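Restriction endonuclease THAI (Thermoplasma acidophilum, PDB 3NDH) is a restriction endonuclease of the PD-(D/E)XK clan that cleaves DNA, probably at CGCG sites, and binds it with intercalation but without base flipping. Local coordinates at residues S97-I101 and F134-L138; Y150-V156 and I192-T198; V112-V118 and P179-I184. All blocks are in the same frame, centred on the assembly; numbering follows the deposited sequence. Where two conformers were deposited one is given.

Interaction 1: S97-I101 and F134-L138; sequences SPISI and FDLIL. With NA (sodium ion), chain E.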
loop_
_atom_site.group_PDB
_atom_site.type_symbol
_atom_site.label_atom_id
_atom_site.label_comp_id
_atom_site.label_asym_id
_atom_site.label_seq_id
_atom_site.Cartn_x
_atom_site.Cartn_y
_atom_site.Cartn_z
ATOM N N SER A 97 -12.446 -13.360 17.947
ATOM C CA SER A 97 -12.908 -14.019 16.728
ATOM C C SER A 97 -12.361 -13.284 15.489
ATOM O O SER A 97 -12.575 -12.090 15.361
ATOM C CB SER A 97 -14.424 -14.036 16.694
ATOM O OG SER A 97 -14.869 -14.818 15.607
ATOM N N PRO A 98 -11.703 -14.004 14.565
ATOM C CA PRO A 98 -11.048 -13.348 13.436
ATOM C C PRO A 98 -12.025 -12.809 12.385
ATOM O O PRO A 98 -13.045 -13.436 12.084
ATOM C CB PRO A 98 -10.152 -14.452 12.850
ATOM C CG PRO A 98 -10.739 -15.721 13.306
ATOM C CD PRO A 98 -11.529 -15.469 14.543
ATOM N N ILE A 99 -11.672 -11.661 11.812
ATOM C CA ILE A 99 -12.465 -11.025 10.765
ATOM C C ILE A 99 -11.536 -10.624 9.608
ATOM O O ILE A 99 -10.481 -10.059 9.826
ATOM C CB ILE A 99 -13.208 -9.769 11.286
ATOM C CG1 ILE A 99 -14.188 -10.101 12.419
ATOM C CG2 ILE A 99 -13.948 -9.057 10.134
ATOM C CD1 ILE A 99 -14.751 -8.901 13.126
ATOM N N SER A 100 -11.965 -10.939 8.393
ATOM C CA SER A 100 -11.372 -10.462 7.161
ATOM C C SER A 100 -12.165 -9.246 6.713
ATOM O O SER A 100 -13.381 -9.281 6.714
ATOM C CB SER A 100 -11.517 -11.555 6.115
ATOM O OG SER A 100 -11.183 -11.085 4.828
ATOM N N ILE A 101 -11.479 -8.167 6.364
ATOM C CA ILE A 101 -12.093 -6.980 5.802
ATOM C C ILE A 101 -11.649 -6.819 4.353
ATOM O O ILE A 101 -10.450 -6.970 4.033
ATOM C CB ILE A 101 -11.667 -5.731 6.614
ATOM C CG1 ILE A 101 -12.218 -5.813 8.029
ATOM C CG2 ILE A 101 -12.132 -4.452 5.943
ATOM C CD1 ILE A 101 -11.517 -4.899 9.034
ATOM N N PHE A 134 -13.149 -17.502 7.779
ATOM C CA PHE A 134 -13.341 -16.302 8.582
ATOM C C PHE A 134 -14.520 -15.441 8.146
ATOM O O PHE A 134 -14.773 -15.236 6.957
ATOM C CB PHE A 134 -12.044 -15.473 8.542
ATOM C CG PHE A 134 -10.806 -16.278 8.820
ATOM C CD1 PHE A 134 -10.669 -16.962 10.011
ATOM C CD2 PHE A 134 -9.801 -16.392 7.880
ATOM C CE1 PHE A 134 -9.530 -17.722 10.280
ATOM C CE2 PHE A 134 -8.665 -17.163 8.138
ATOM C CZ PHE A 134 -8.535 -17.825 9.325
ATOM N N ASP A 135 -15.230 -14.915 9.138
ATOM C CA ASP A 135 -16.238 -13.869 8.919
ATOM C C ASP A 135 -15.645 -12.746 8.094
ATOM O O ASP A 135 -14.498 -12.368 8.312
ATOM C CB ASP A 135 -16.725 -13.305 10.262
ATOM C CG ASP A 135 -17.602 -14.275 11.038
ATOM O OD1 ASP A 135 -18.165 -15.215 10.429
ATOM O OD2 ASP A 135 -17.717 -14.075 12.270
ATOM N N LEU A 136 -16.436 -12.244 7.153
ATOM C CA LEU A 136 -16.013 -11.227 6.204
ATOM C C LEU A 136 -16.879 -9.981 6.347
ATOM O O LEU A 136 -18.109 -10.068 6.396
ATOM C CB LEU A 136 -16.136 -11.787 4.788
ATOM C CG LEU A 136 -15.984 -10.864 3.585
ATOM C CD1 LEU A 136 -14.599 -10.235 3.546
ATOM C CD2 LEU A 136 -16.257 -11.638 2.301
ATOM N N ILE A 137 -16.218 -8.822 6.457
ATOM C CA ILE A 137 -16.858 -7.517 6.288
ATOM C C ILE A 137 -16.387 -6.991 4.930
ATOM O O ILE A 137 -15.201 -6.742 4.724
ATOM C CB ILE A 137 -16.512 -6.508 7.394
ATOM C CG1 ILE A 137 -17.021 -7.014 8.750
ATOM C CG2 ILE A 137 -17.131 -5.123 7.074
ATOM C CD1 ILE A 137 -16.567 -6.138 9.944
ATOM N N LEU A 138 -17.324 -6.915 3.978
ATOM C CA LEU A 138 -17.075 -6.469 2.623
ATOM C C LEU A 138 -17.717 -5.109 2.404
ATOM O O LEU A 138 -18.902 -4.967 2.574
ATOM C CB LEU A 138 -17.645 -7.484 1.621
ATOM C CG LEU A 138 -17.523 -7.116 0.138
ATOM C CD1 LEU A 138 -16.106 -7.170 -0.332
ATOM C CD2 LEU A 138 -18.429 -8.031 -0.711
HETATM NA NA NA E . -8.319 -7.550 4.084
HETATM O O HOH W 1 -15.622 -13.025 13.738
HETATM O O HOH W 2 -14.401 -15.708 11.785
HETATM O O HOH W 3 -8.714 -9.925 4.143
HETATM O O HOH W 4 -8.003 -5.231 4.716
HETATM O O HOH W 5 -7.997 -7.796 1.577
#
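Backbone hydrogen bonds zip these two parallel strands together: Ser-100 N donates to Asp-135 O at 2.9 Å, and Ile-137 N donates to Ser-100 O, also at 2.9 Å. Ser-100 therefore bonds on both sides of its paired residue, Leu-136, the normal parallel pattern. CA-H...O contacts fill the gaps, with Leu-136 CA 3.3 Å from Ser-100 O and Ile-101 CA 3.3 Å from Ile-137 O. Towards residues 97-98 direct pairing gives way to water. One water bridges Pro-98 O and Asp-135 N; another joins Ser-97 OG, Pro-98 O and Asp-135 OD2, while OD1 of that aspartate holds Asp-154 N. Apolar contacts follow the sheet. Ile-99 CG2 lies 3.9 Å from Ile-137 CD1 on a face covered by Leu-20 and, at Ile-99 and Ile-101, by helix 58-74. At the open end, Pro-98 CG packs 3.5 Å from Phe-134 CD1. The metal contact is at the other end, where Ile-101 O binds sodium at 2.2 Å together with Asp-91, a DNA phosphate and three waters; Ser-100 OG hydrogen-bonds to one of these waters at 2.8 Å. In the chain the strands precede and follow helix 120-129, a beta-alpha-beta unit. Asp-91, Ser-100 and Lys-102 probably correspond to the PD-(D/E)XK motif, with serine at the acidic position, so the pairing positions a metal ligand at the probable catalytic centre.

Interaction 2: Y150-V156 and I192-T198; sequences YYIPDYV and IMTDEET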
loop_
_atom_site.group_PDB
_atom_site.type_symbol
_atom_site.label_atom_id
_atom_site.label_comp_id
_atom_site.label_asym_id
_atom_site.label_seq_id
_atom_site.Cartn_x
_atom_site.Cartn_y
_atom_site.Cartn_z
ATOM N N TYR A 150 -21.281 -5.182 3.974
ATOM C CA TYR A 150 -21.852 -6.519 4.138
ATOM C C TYR A 150 -21.103 -7.296 5.188
ATOM O O TYR A 150 -19.872 -7.298 5.206
ATOM C CB TYR A 150 -21.756 -7.287 2.820
ATOM C CG TYR A 150 -22.592 -6.709 1.714
ATOM C CD1 TYR A 150 -23.804 -7.285 1.373
ATOM C CD2 TYR A 150 -22.185 -5.578 1.014
ATOM C CE1 TYR A 150 -24.595 -6.752 0.373
ATOM C CE2 TYR A 150 -22.977 -5.036 0.020
ATOM C CZ TYR A 150 -24.163 -5.639 -0.305
ATOM O OH TYR A 150 -24.950 -5.107 -1.307
ATOM N N TYR A 151 -21.870 -7.960 6.055
ATOM C CA TYR A 151 -21.356 -8.970 6.982
ATOM C C TYR A 151 -21.725 -10.335 6.402
ATOM O O TYR A 151 -22.894 -10.682 6.326
ATOM C CB TYR A 151 -21.954 -8.803 8.394
ATOM C CG TYR A 151 -21.831 -10.004 9.310
ATOM C CD1 TYR A 151 -20.698 -10.820 9.307
ATOM C CD2 TYR A 151 -22.859 -10.318 10.183
ATOM C CE1 TYR A 151 -20.615 -11.925 10.140
ATOM C CE2 TYR A 151 -22.779 -11.415 11.022
ATOM C CZ TYR A 151 -21.640 -12.205 10.982
ATOM O OH TYR A 151 -21.551 -13.316 11.819
ATOM N N ILE A 152 -20.704 -11.061 5.961
ATOM C CA ILE A 152 -20.869 -12.353 5.320
ATOM C C ILE A 152 -20.262 -13.393 6.262
ATOM O O ILE A 152 -19.045 -13.539 6.312
ATOM C CB ILE A 152 -20.189 -12.374 3.934
ATOM C CG1 ILE A 152 -20.720 -11.223 3.051
ATOM C CG2 ILE A 152 -20.453 -13.709 3.270
ATOM C CD1 ILE A 152 -20.031 -11.043 1.718
ATOM N N PRO A 153 -21.106 -14.089 7.035
ATOM C CA PRO A 153 -20.595 -15.085 7.975
ATOM C C PRO A 153 -19.736 -16.157 7.306
ATOM O O PRO A 153 -19.958 -16.508 6.148
ATOM C CB PRO A 153 -21.863 -15.700 8.573
ATOM C CG PRO A 153 -22.924 -14.678 8.379
ATOM C CD PRO A 153 -22.568 -13.963 7.107
ATOM N N ASP A 154 -18.763 -16.669 8.048
ATOM C CA ASP A 154 -17.974 -17.808 7.587
ATOM C C ASP A 154 -18.850 -18.964 7.066
ATOM O O ASP A 154 -18.530 -19.581 6.056
ATOM C CB ASP A 154 -16.996 -18.315 8.664
ATOM C CG ASP A 154 -17.636 -18.607 10.020
ATOM O OD1 ASP A 154 -18.854 -18.530 10.206
ATOM O OD2 ASP A 154 -16.840 -18.889 10.954
ATOM N N TYR A 155 -19.959 -19.239 7.728
ATOM C CA TYR A 155 -20.800 -20.380 7.319
ATOM C C TYR A 155 -21.523 -20.137 5.986
ATOM O O TYR A 155 -21.807 -21.082 5.244
ATOM C CB TYR A 155 -21.773 -20.805 8.435
ATOM C CG TYR A 155 -22.609 -19.709 9.059
ATOM C CD1 TYR A 155 -23.784 -19.274 8.462
ATOM C CD2 TYR A 155 -22.249 -19.132 10.263
ATOM C CE1 TYR A 155 -24.557 -18.292 9.037
ATOM C CE2 TYR A 155 -23.014 -18.138 10.840
ATOM C CZ TYR A 155 -24.166 -17.719 10.220
ATOM O OH TYR A 155 -24.929 -16.731 10.800
ATOM N N VAL A 156 -21.801 -18.883 5.658
ATOM C CA VAL A 156 -22.334 -18.560 4.326
ATOM C C VAL A 156 -21.300 -18.856 3.227
ATOM O O VAL A 156 -21.598 -19.505 2.215
ATOM C CB VAL A 156 -22.806 -17.097 4.245
ATOM C CG1 VAL A 156 -23.050 -16.707 2.778
ATOM C CG2 VAL A 156 -24.074 -16.910 5.083
ATOM N N ILE A 192 -22.382 -15.233 -2.180
ATOM C CA ILE A 192 -22.169 -14.957 -0.750
ATOM C C ILE A 192 -22.749 -13.602 -0.306
ATOM O O ILE A 192 -23.200 -13.452 0.825
ATOM C CB ILE A 192 -20.694 -15.124 -0.304
ATOM C CG1 ILE A 192 -19.759 -14.079 -0.923
ATOM C CG2 ILE A 192 -20.215 -16.557 -0.619
ATOM C CD1 ILE A 192 -18.358 -14.153 -0.364
ATOM N N MET A 193 -22.758 -12.622 -1.208
ATOM C CA MET A 193 -23.310 -11.299 -0.871
ATOM C C MET A 193 -24.825 -11.286 -0.727
ATOM O O MET A 193 -25.373 -10.490 0.049
ATOM C CB MET A 193 -22.894 -10.263 -1.915
ATOM C CG MET A 193 -21.432 -9.891 -1.885
ATOM S SD MET A 193 -21.036 -8.681 -3.139
ATOM C CE MET A 193 -21.881 -7.235 -2.496
ATOM N N THR A 194 -25.492 -12.169 -1.460
ATOM C CA THR A 194 -26.960 -12.172 -1.523
ATOM C C THR A 194 -27.642 -13.274 -0.707
ATOM O O THR A 194 -28.876 -13.324 -0.648
ATOM C CB THR A 194 -27.441 -12.205 -2.989
ATOM O OG1 THR A 194 -26.936 -13.376 -3.641
ATOM C CG2 THR A 194 -26.982 -10.951 -3.738
ATOM N N ASP A 195 -26.863 -14.145 -0.069
ATOM C CA ASP A 195 -27.416 -15.151 0.837
ATOM C C ASP A 195 -28.314 -14.484 1.866
ATOM O O ASP A 195 -27.999 -13.397 2.356
ATOM C CB ASP A 195 -26.291 -15.908 1.551
ATOM C CG ASP A 195 -26.777 -17.151 2.282
ATOM O OD1 ASP A 195 -27.385 -17.053 3.369
ATOM O OD2 ASP A 195 -26.511 -18.256 1.776
ATOM N N GLU A 196 -29.421 -15.142 2.207
ATOM C CA GLU A 196 -30.365 -14.625 3.191
ATOM C C GLU A 196 -29.692 -14.333 4.537
ATOM O O GLU A 196 -30.082 -13.395 5.227
ATOM C CB GLU A 196 -31.518 -15.622 3.388
ATOM C CG GLU A 196 -32.747 -15.046 4.073
ATOM C CD GLU A 196 -32.626 -14.948 5.590
ATOM O OE1 GLU A 196 -31.910 -15.768 6.207
ATOM O OE2 GLU A 196 -33.258 -14.033 6.165
ATOM N N GLU A 197 -28.679 -15.121 4.895
ATOM C CA GLU A 197 -27.997 -14.965 6.189
ATOM C C GLU A 197 -26.919 -13.881 6.187
ATOM O O GLU A 197 -26.342 -13.585 7.235
ATOM C CB GLU A 197 -27.408 -16.296 6.649
ATOM C CG GLU A 197 -28.504 -17.274 7.098
ATOM C CD GLU A 197 -28.012 -18.684 7.404
ATOM O OE1 GLU A 197 -26.947 -19.090 6.897
ATOM O OE2 GLU A 197 -28.715 -19.406 8.142
ATOM N N THR A 198 -26.633 -13.315 5.024
ATOM C CA THR A 198 -25.753 -12.141 4.938
ATOM C C THR A 198 -26.521 -10.899 5.341
ATOM O O THR A 198 -27.689 -10.734 4.984
ATOM C CB THR A 198 -25.167 -12.014 3.535
ATOM O OG1 THR A 198 -24.205 -13.063 3.351
ATOM C CG2 THR A 198 -24.504 -10.633 3.288
#
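This is an apolar contact between a strand-to-helix corner and a helix end with the turn that follows it, on the sheet face that carries Leu-136 and Leu-138, toward edge strand 199-204, its nearest atom about 11 Å from the DNA. No hydrogen bond crosses between 150-156 and 192-198. The helix end lays Met-193 across Tyr-150: CE sits over the ring face, 3.7 Å from the ring centroid, as a CH-pi contact, with SD farther out above the same ring, 5.2 Å from its centroid, a Met-aromatic contact. Ile-152 CG2 meets Ile-192 CB at 3.9 Å, and Ile-152 CD1 lies 4.0 Å from Met-193 CG. Val-156 wedges into the turn, its CG1 3.6 Å from Asp-195 CB and its CG2 3.7 Å from Glu-197 CB. The turn is braced from within. Asp-195 OD1 accepts from Glu-197 N at 2.8 Å, an Asx turn, inside a type I turn closed by Thr-198 N to Asp-195 O at 3.0 Å; Thr-198 OG1 donates to Ile-192 O at 2.7 Å. Arg-159 of helix 154-164 forms salt bridges with Asp-195 and Glu-197. The contact sets helix 186-194 against strand 146-152, which lies between strands 135-141 and 199-204, and Thr-198 leads into the latter.

Interaction 3: V112-V118 and P179-I184; sequences VKLIWTV and PRGVEI. With nucleotides of chain C.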
loop_
_atom_site.group_PDB
_atom_site.type_symbol
_atom_site.label_atom_id
_atom_site.label_comp_id
_atom_site.label_asym_id
_atom_site.label_seq_id
_atom_site.Cartn_x
_atom_site.Cartn_y
_atom_site.Cartn_z
ATOM N N VAL A 112 -12.258 -9.638 -6.659
ATOM C CA VAL A 112 -11.796 -9.472 -5.255
ATOM C C VAL A 112 -10.795 -10.580 -4.907
ATOM O O VAL A 112 -11.050 -11.736 -5.210
ATOM C CB VAL A 112 -13.025 -9.506 -4.302
ATOM C CG1 VAL A 112 -12.643 -9.660 -2.840
ATOM C CG2 VAL A 112 -13.915 -8.261 -4.516
ATOM N N LYS A 113 -9.665 -10.241 -4.284
ATOM C CA LYS A 113 -8.601 -11.234 -4.044
ATOM C C LYS A 113 -8.777 -12.007 -2.745
ATOM O O LYS A 113 -9.145 -11.448 -1.710
ATOM C CB LYS A 113 -7.199 -10.595 -4.057
ATOM C CG LYS A 113 -6.540 -10.525 -5.429
ATOM C CD LYS A 113 -7.243 -9.548 -6.340
ATOM C CE LYS A 113 -6.619 -9.483 -7.737
ATOM N NZ LYS A 113 -7.416 -8.568 -8.635
ATOM N N LEU A 114 -8.439 -13.295 -2.818
ATOM C CA LEU A 114 -8.345 -14.172 -1.658
ATOM C C LEU A 114 -6.918 -14.280 -1.109
ATOM O O LEU A 114 -6.729 -14.476 0.084
ATOM C CB LEU A 114 -8.872 -15.564 -2.007
ATOM C CG LEU A 114 -10.355 -15.608 -2.398
ATOM C CD1 LEU A 114 -10.702 -17.017 -2.888
ATOM C CD2 LEU A 114 -11.255 -15.213 -1.251
ATOM N N ILE A 115 -5.921 -14.135 -1.981
ATOM C CA ILE A 115 -4.506 -14.094 -1.597
ATOM C C ILE A 115 -3.769 -13.317 -2.714
ATOM O O ILE A 115 -4.187 -13.362 -3.865
ATOM C CB ILE A 115 -3.924 -15.524 -1.389
ATOM C CG1 ILE A 115 -2.514 -15.449 -0.793
ATOM C CG2 ILE A 115 -3.928 -16.330 -2.686
ATOM C CD1 ILE A 115 -1.994 -16.765 -0.242
ATOM N N TRP A 116 -2.730 -12.573 -2.353
ATOM C CA TRP A 116 -2.053 -11.674 -3.287
ATOM C C TRP A 116 -0.857 -12.341 -3.979
ATOM O O TRP A 116 0.146 -11.696 -4.306
ATOM C CB TRP A 116 -1.684 -10.400 -2.556
ATOM C CG TRP A 116 -2.877 -9.691 -1.982
ATOM C CD1 TRP A 116 -3.313 -9.706 -0.685
ATOM C CD2 TRP A 116 -3.799 -8.852 -2.702
ATOM N NE1 TRP A 116 -4.438 -8.935 -0.555
ATOM C CE2 TRP A 116 -4.759 -8.395 -1.773
ATOM C CE3 TRP A 116 -3.893 -8.425 -4.027
ATOM C CZ2 TRP A 116 -5.784 -7.525 -2.129
ATOM C CZ3 TRP A 116 -4.924 -7.553 -4.374
ATOM C CH2 TRP A 116 -5.859 -7.128 -3.433
ATOM N N THR A 117 -1.050 -13.619 -4.306
ATOM C CA THR A 117 -0.068 -14.471 -4.920
ATOM C C THR A 117 -0.329 -14.616 -6.417
ATOM O O THR A 117 -1.452 -14.942 -6.814
ATOM C CB THR A 117 -0.144 -15.854 -4.301
ATOM O OG1 THR A 117 0.230 -15.757 -2.944
ATOM C CG2 THR A 117 0.798 -16.831 -5.018
ATOM N N VAL A 118 0.688 -14.335 -7.230
ATOM C CA VAL A 118 0.605 -14.455 -8.684
ATOM C C VAL A 118 1.399 -15.656 -9.225
ATOM O O VAL A 118 1.021 -16.230 -10.246
ATOM C CB VAL A 118 1.065 -13.148 -9.368
ATOM C CG1 VAL A 118 1.154 -13.334 -10.865
ATOM C CG2 VAL A 118 0.092 -12.038 -9.036
ATOM N N PRO A 179 -1.492 -9.739 -13.404
ATOM C CA PRO A 179 -2.513 -9.585 -12.372
ATOM C C PRO A 179 -1.908 -9.383 -10.985
ATOM O O PRO A 179 -0.701 -9.224 -10.843
ATOM C CB PRO A 179 -3.248 -10.913 -12.444
ATOM C CG PRO A 179 -2.157 -11.871 -12.698
ATOM C CD PRO A 179 -1.123 -11.163 -13.553
ATOM N N ARG A 180 -2.746 -9.377 -9.955
ATOM C CA ARG A 180 -2.251 -9.161 -8.589
ATOM C C ARG A 180 -2.647 -10.252 -7.581
ATOM O O ARG A 180 -2.211 -10.186 -6.439
ATOM C CB ARG A 180 -2.615 -7.743 -8.077
ATOM C CG ARG A 180 -1.743 -6.663 -8.669
ATOM C CD ARG A 180 -0.302 -6.794 -8.195
ATOM N NE ARG A 180 0.526 -5.729 -8.708
ATOM C CZ ARG A 180 1.066 -5.712 -9.929
ATOM N NH1 ARG A 180 0.864 -6.723 -10.775
ATOM N NH2 ARG A 180 1.793 -4.680 -10.313
ATOM N N GLY A 181 -3.359 -11.293 -8.001
ATOM C CA GLY A 181 -3.592 -12.396 -7.074
ATOM C C GLY A 181 -4.610 -13.411 -7.517
ATOM O O GLY A 181 -5.060 -13.404 -8.646
ATOM N N VAL A 182 -4.962 -14.282 -6.575
ATOM C CA VAL A 182 -6.005 -15.297 -6.723
ATOM C C VAL A 182 -7.312 -14.663 -6.260
ATOM O O VAL A 182 -7.350 -14.058 -5.200
ATOM C CB VAL A 182 -5.705 -16.524 -5.857
ATOM C CG1 VAL A 182 -6.810 -17.555 -6.018
ATOM C CG2 VAL A 182 -4.337 -17.123 -6.213
ATOM N N GLU A 183 -8.367 -14.794 -7.051
ATOM C CA GLU A 183 -9.620 -14.106 -6.798
ATOM C C GLU A 183 -10.726 -15.066 -6.397
ATOM O O GLU A 183 -10.681 -16.251 -6.717
ATOM C CB GLU A 183 -10.024 -13.355 -8.056
ATOM C CG GLU A 183 -9.057 -12.256 -8.426
ATOM C CD GLU A 183 -9.269 -11.686 -9.812
ATOM O OE1 GLU A 183 -10.251 -12.053 -10.494
ATOM O OE2 GLU A 183 -8.430 -10.870 -10.238
ATOM N N ILE A 184 -11.739 -14.537 -5.715
ATOM C CA ILE A 184 -13.033 -15.217 -5.631
ATOM C C ILE A 184 -13.738 -15.009 -6.969
ATOM O O ILE A 184 -13.634 -13.950 -7.572
ATOM C CB ILE A 184 -13.891 -14.710 -4.428
ATOM C CG1 ILE A 184 -15.170 -15.539 -4.311
ATOM C CG2 ILE A 184 -14.180 -13.227 -4.511
ATOM C CD1 ILE A 184 -16.014 -15.261 -3.049
ATOM P P DC C 7 -5.030 -8.041 3.027
ATOM O OP1 DC C 7 -6.029 -7.894 4.091
ATOM O OP2 DC C 7 -5.145 -9.163 2.052
ATOM O "O5'" DC C 7 -4.961 -6.677 2.214
ATOM C "C5'" DC C 7 -5.194 -5.432 2.855
ATOM C "C4'" DC C 7 -5.024 -4.314 1.856
ATOM O "O4'" DC C 7 -3.695 -4.385 1.306
ATOM C "C3'" DC C 7 -5.930 -4.396 0.630
ATOM O "O3'" DC C 7 -7.231 -3.844 0.949
ATOM C "C2'" DC C 7 -5.158 -3.554 -0.378
ATOM C "C1'" DC C 7 -3.686 -3.670 0.076
ATOM N N1 DC C 7 -2.789 -4.374 -0.861
ATOM C C2 DC C 7 -1.985 -3.612 -1.712
ATOM O O2 DC C 7 -1.959 -2.379 -1.569
ATOM N N3 DC C 7 -1.242 -4.230 -2.659
ATOM C C4 DC C 7 -1.265 -5.561 -2.759
ATOM N N4 DC C 7 -0.567 -6.123 -3.750
ATOM C C5 DC C 7 -2.019 -6.371 -1.858
ATOM C C6 DC C 7 -2.760 -5.743 -0.927
ATOM P P DG C 6 -1.425 -12.349 1.471
ATOM O OP1 DG C 6 -2.740 -12.928 1.806
ATOM O OP2 DG C 6 -0.968 -12.316 0.059
ATOM O "O5'" DG C 6 -1.359 -10.879 2.084
ATOM C "C5'" DG C 6 -1.631 -10.662 3.472
ATOM C "C4'" DG C 6 -1.489 -9.195 3.813
ATOM O "O4'" DG C 6 -0.177 -8.744 3.434
ATOM C "C3'" DG C 6 -2.437 -8.265 3.067
ATOM O "O3'" DG C 6 -3.635 -8.131 3.804
ATOM C "C2'" DG C 6 -1.676 -6.957 3.060
ATOM C "C1'" DG C 6 -0.256 -7.447 2.848
ATOM N N9 DG C 6 0.176 -7.569 1.463
ATOM C C8 DG C 6 0.294 -8.725 0.734
ATOM N N7 DG C 6 0.832 -8.534 -0.437
ATOM C C5 DG C 6 1.061 -7.166 -0.491
ATOM C C6 DG C 6 1.662 -6.381 -1.495
ATOM O O6 DG C 6 2.173 -6.750 -2.554
ATOM N N1 DG C 6 1.660 -5.029 -1.157
ATOM C C2 DG C 6 1.163 -4.509 0.014
ATOM N N2 DG C 6 1.229 -3.175 0.150
ATOM N N3 DG C 6 0.636 -5.243 0.976
ATOM C C4 DG C 6 0.617 -6.554 0.657
ATOM P P DG C 8 -8.554 -4.332 0.149
ATOM O OP1 DG C 8 -9.731 -3.952 0.968
ATOM O OP2 DG C 8 -8.360 -5.751 -0.252
ATOM O "O5'" DG C 8 -8.570 -3.439 -1.175
ATOM C "C5'" DG C 8 -8.019 -3.912 -2.411
ATOM C "C4'" DG C 8 -8.070 -2.813 -3.450
ATOM O "O4'" DG C 8 -7.165 -3.097 -4.545
ATOM C "C3'" DG C 8 -9.432 -2.545 -4.093
ATOM O "O3'" DG C 8 -9.522 -1.127 -4.315
ATOM C "C2'" DG C 8 -9.329 -3.325 -5.396
ATOM C "C1'" DG C 8 -7.884 -3.053 -5.773
ATOM N N9 DG C 8 -7.271 -4.012 -6.681
ATOM C C8 DG C 8 -7.459 -5.375 -6.719
ATOM N N7 DG C 8 -6.742 -5.964 -7.635
ATOM C C5 DG C 8 -6.043 -4.928 -8.244
ATOM C C6 DG C 8 -5.100 -4.948 -9.311
ATOM O O6 DG C 8 -4.695 -5.916 -9.969
ATOM N N1 DG C 8 -4.625 -3.670 -9.594
ATOM C C2 DG C 8 -5.010 -2.522 -8.942
ATOM N N2 DG C 8 -4.432 -1.382 -9.349
ATOM N N3 DG C 8 -5.897 -2.491 -7.965
ATOM C C4 DG C 8 -6.363 -3.721 -7.667
HETATM O O HOH W 6 -14.574 -11.332 -7.239
HETATM O O HOH W 7 -5.377 -8.448 -10.679
HETATM O O HOH W 8 -0.097 -8.997 -5.233
#
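Trp-116 offers one face of its indole to the C5 edge of the DC7 base of chain C, while its NE1 donates to OP2 of that nucleotide at 2.7 Å and its backbone N donates to OP2 of DG6 of chain C at 3.0 Å. Behind it the two segments pair as antiparallel strands interrupted by a classic beta bulge: Leu-114 and Ile-115 both face Val-182. Ile-184 N donates to Val-112 O at 2.9 Å, Leu-114 N to Val-182 O at 2.7 Å, and Val-182 N to Ile-115 O at 3.0 Å. Gly-181 fits where a CB would clash with Ile-115 O and Lys-113 CG. Lys-113 NZ forms a salt bridge with Glu-183 OE2 at 3.0 Å and donates to N7 of DG8 of chain C at 2.9 Å, and a water links it to Arg-180 N and O6 of the same guanine. Arg-180 hydrogen-bonds through NE to another guanine O6 and through NH1 to Asn-178, so both segments reach the base edges, consistent with sequence reading in the major groove. On the face covered by Phe-126, Ile-115 CG2 meets Val-182 CG2 at 3.6 Å. Trp-116 and Arg-180 each touch the other's counterpart in the second subunit. Strand 182-184 also pairs with strand 170-171; Phe-126 of helix 120-129 covers Leu-114, Ile-115 and Val-182, and Val-112 packs on strand 97-105.

Interactions 1 and 2 share the central sheet: Leu-138 O to Tyr-150 N and Leu-136 O to Ile-152 N, each 2.8 Å, probably join them by hydrogen bonds. Both are partly buried; interaction 3 is the most buried of the three, covered by protein of both subunits and by DNA. Interaction 1, nearest the chain centre, is backbone pairing with a metal ligand; interaction 2, its nearest atom about 11 Å from the DNA, relies on side-chain packing. In interaction 3 charged groups join the backbone bonds, and it touches interaction 2 where Ile-192 CD1 meets Ile-184 CD1 at 3.7 Å. Interactions 1 and 3 both reach the DNA, one through sodium, the other through bases and phosphates.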